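Local coordinates for protein arabinan endo-1,5-alpha-l-arabinosidase A (Cellvibrio cellulosa, PDB 1GYH) that cleaves the alpha-1,5-linked arabinofuranosyl bonds of linear arabinan, releasing almost exclusively arabinotriose during plant cell wall degradation, at residues Gln4-Asp9 against Asn284-Leu289. Numbering follows the deposited sequence.
Sequences QVDVHD and NYLQKL
With CG of Gln-287 in the crowded position between backbone N and carbonyl carbon (chi1 49°) and a bend at chi2, this side chain reaches Val-7 O and the edge of the His-8 ring. Its CG sits 3.1 Å from Val-7 O, and CD 3.8 Å from His-8 CD2, amide and imidazole planes 62° apart. His-8 is fixed at both nitrogens: ND1 donates, nearly in the ring plane, to Asp-9 OD2 at 3.0 Å, and NE2 is hydrogen-bonded to Tyr-279 OH.

One backbone hydrogen bond joins the segments, Leu-289 N to Val-5 O, 3.0 Å and almost linear (169° at the hydrogen). A CA-H contact links Asp-6 CA to Gln-287 O (3.2 Å), buried without a hydrogen-bond partner. The bent Lys-288 chain crosses Gln-4 at about a right angle, CD 3.8 Å from Gln-4 CB; NZ hydrogen-bonds to Leu-286 O and salt-bridges Glu-280 and Asp-283. One water donates to Gln-4 OE1 and Leu-289 O, and Lys-290 NZ also hydrogen-bonds OE1.

The N-terminal segment crosses the first residues of strand 286-296 roughly at right angles in the family 43 five-bladed propeller, bringing probable substrate ligands Asp-6 and Gln-287 and the probable proton acceptor Asp-9 into one active site.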
loop_
_atom_site.group_PDB
_atom_site.type_symbol
_atom_site.label_atom_id
_atom_site.label_comp_id
_atom_site.label_asym_id
_atom_site.label_seq_id
_atom_site.Cartn_x
_atom_site.Cartn_y
_atom_site.Cartn_z
ATOM N N GLN A 4 -15.539 8.894 12.654
ATOM C CA GLN A 4 -14.276 8.804 11.902
ATOM C C GLN A 4 -14.451 7.965 10.643
ATOM O O GLN A 4 -15.326 7.051 10.596
ATOM C CB GLN A 4 -13.152 8.222 12.769
ATOM C CG GLN A 4 -12.780 9.147 13.882
ATOM C CD GLN A 4 -11.598 8.717 14.719
ATOM O OE1 GLN A 4 -10.515 8.288 14.214
ATOM N NE2 GLN A 4 -11.772 8.880 16.025
ATOM N N VAL A 5 -13.665 8.260 9.612
ATOM C CA VAL A 5 -13.725 7.446 8.435
ATOM C C VAL A 5 -12.984 6.105 8.545
ATOM O O VAL A 5 -11.807 6.007 8.957
ATOM C CB VAL A 5 -13.585 8.211 7.065
ATOM C CG1 VAL A 5 -13.295 9.684 7.146
ATOM C CG2 VAL A 5 -12.803 7.498 6.073
ATOM N N ASP A 6 -13.717 5.045 8.219
ATOM C CA ASP A 6 -13.142 3.690 8.216
ATOM C C ASP A 6 -12.599 3.302 6.856
ATOM O O ASP A 6 -13.325 3.312 5.838
ATOM C CB ASP A 6 -14.139 2.637 8.738
ATOM C CG ASP A 6 -15.414 2.564 7.914
ATOM O OD1 ASP A 6 -16.127 3.572 7.805
ATOM O OD2 ASP A 6 -15.781 1.528 7.334
ATOM N N VAL A 7 -11.298 3.006 6.853
ATOM C CA VAL A 7 -10.520 2.605 5.681
ATOM C C VAL A 7 -9.565 1.485 6.041
ATOM O O VAL A 7 -9.230 1.275 7.216
ATOM C CB VAL A 7 -9.676 3.797 5.091
ATOM C CG1 VAL A 7 -10.556 4.947 4.802
ATOM C CG2 VAL A 7 -8.484 4.216 6.032
ATOM N N HIS A 8 -9.105 0.778 5.016
ATOM C CA HIS A 8 -8.086 -0.264 5.153
ATOM C C HIS A 8 -7.133 -0.086 3.980
ATOM O O HIS A 8 -7.567 -0.001 2.810
ATOM C CB HIS A 8 -8.753 -1.680 5.105
ATOM C CG HIS A 8 -8.066 -2.728 5.934
ATOM N ND1 HIS A 8 -7.270 -3.708 5.372
ATOM C CD2 HIS A 8 -8.096 -2.987 7.275
ATOM C CE1 HIS A 8 -6.822 -4.511 6.330
ATOM N NE2 HIS A 8 -7.317 -4.101 7.495
ATOM N N ASP A 9 -5.837 -0.025 4.271
ATOM C CA ASP A 9 -4.791 0.007 3.249
ATOM C C ASP A 9 -4.831 1.329 2.442
ATOM O O ASP A 9 -4.768 1.289 1.233
ATOM C CB ASP A 9 -4.850 -1.240 2.314
ATOM C CG ASP A 9 -5.104 -2.548 3.079
ATOM O OD1 ASP A 9 -4.413 -2.783 4.126
ATOM O OD2 ASP A 9 -5.976 -3.383 2.709
ATOM N N ASN A 284 -15.109 -1.589 18.648
ATOM C CA ASN A 284 -15.010 -2.932 18.047
ATOM C C ASN A 284 -13.823 -3.221 17.126
ATOM O O ASN A 284 -13.946 -3.978 16.150
ATOM C CB ASN A 284 -16.285 -3.240 17.262
ATOM C CG ASN A 284 -17.518 -3.114 18.102
ATOM O OD1 ASN A 284 -17.632 -3.785 19.139
ATOM N ND2 ASN A 284 -18.449 -2.214 17.699
ATOM N N TYR A 285 -12.676 -2.608 17.394
ATOM C CA TYR A 285 -11.485 -2.753 16.546
ATOM C C TYR A 285 -11.686 -2.375 15.086
ATOM O O TYR A 285 -10.998 -2.890 14.197
ATOM C CB TYR A 285 -10.834 -4.163 16.692
ATOM C CG TYR A 285 -10.527 -4.512 18.143
ATOM C CD1 TYR A 285 -9.313 -4.128 18.744
ATOM C CD2 TYR A 285 -11.439 -5.191 18.920
ATOM C CE1 TYR A 285 -9.040 -4.408 20.051
ATOM C CE2 TYR A 285 -11.173 -5.472 20.233
ATOM C CZ TYR A 285 -9.973 -5.068 20.802
ATOM O OH TYR A 285 -9.724 -5.353 22.122
ATOM N N LEU A 286 -12.596 -1.443 14.840
ATOM C CA LEU A 286 -12.824 -0.928 13.486
ATOM C C LEU A 286 -11.701 0.042 13.060
ATOM O O LEU A 286 -11.480 1.077 13.694
ATOM C CB LEU A 286 -14.185 -0.225 13.405
ATOM C CG LEU A 286 -14.597 0.354 12.026
ATOM C CD1 LEU A 286 -14.603 -0.723 10.932
ATOM C CD2 LEU A 286 -15.966 1.048 12.096
ATOM N N GLN A 287 -11.062 -0.317 11.966
ATOM C CA GLN A 287 -9.956 0.387 11.326
ATOM C C GLN A 287 -10.386 1.831 10.970
ATOM O O GLN A 287 -11.440 2.043 10.358
ATOM C CB GLN A 287 -9.554 -0.361 10.048
ATOM C CG GLN A 287 -10.738 -0.718 9.132
ATOM C CD GLN A 287 -11.270 -2.164 9.286
ATOM O OE1 GLN A 287 -11.229 -2.759 10.381
ATOM N NE2 GLN A 287 -11.826 -2.696 8.198
ATOM N N LYS A 288 -9.579 2.816 11.407
ATOM C CA LYS A 288 -9.797 4.209 11.080
ATOM C C LYS A 288 -8.572 4.748 10.310
ATOM O O LYS A 288 -7.429 4.306 10.527
ATOM C CB LYS A 288 -9.985 5.017 12.360
ATOM C CG LYS A 288 -11.111 4.590 13.274
ATOM C CD LYS A 288 -12.465 4.493 12.609
ATOM C CE LYS A 288 -13.616 4.267 13.622
ATOM N NZ LYS A 288 -13.288 3.310 14.653
ATOM N N LEU A 289 -8.836 5.708 9.419
ATOM C CA LEU A 289 -7.793 6.518 8.798
ATOM C C LEU A 289 -6.992 7.313 9.832
ATOM O O LEU A 289 -7.562 7.946 10.734
ATOM C CB LEU A 289 -8.416 7.511 7.829
ATOM C CG LEU A 289 -7.396 8.473 7.169
ATOM C CD1 LEU A 289 -6.466 7.724 6.255
ATOM C CD2 LEU A 289 -8.129 9.522 6.425
HETATM O O HOH W 1 -9.709 9.214 11.870
#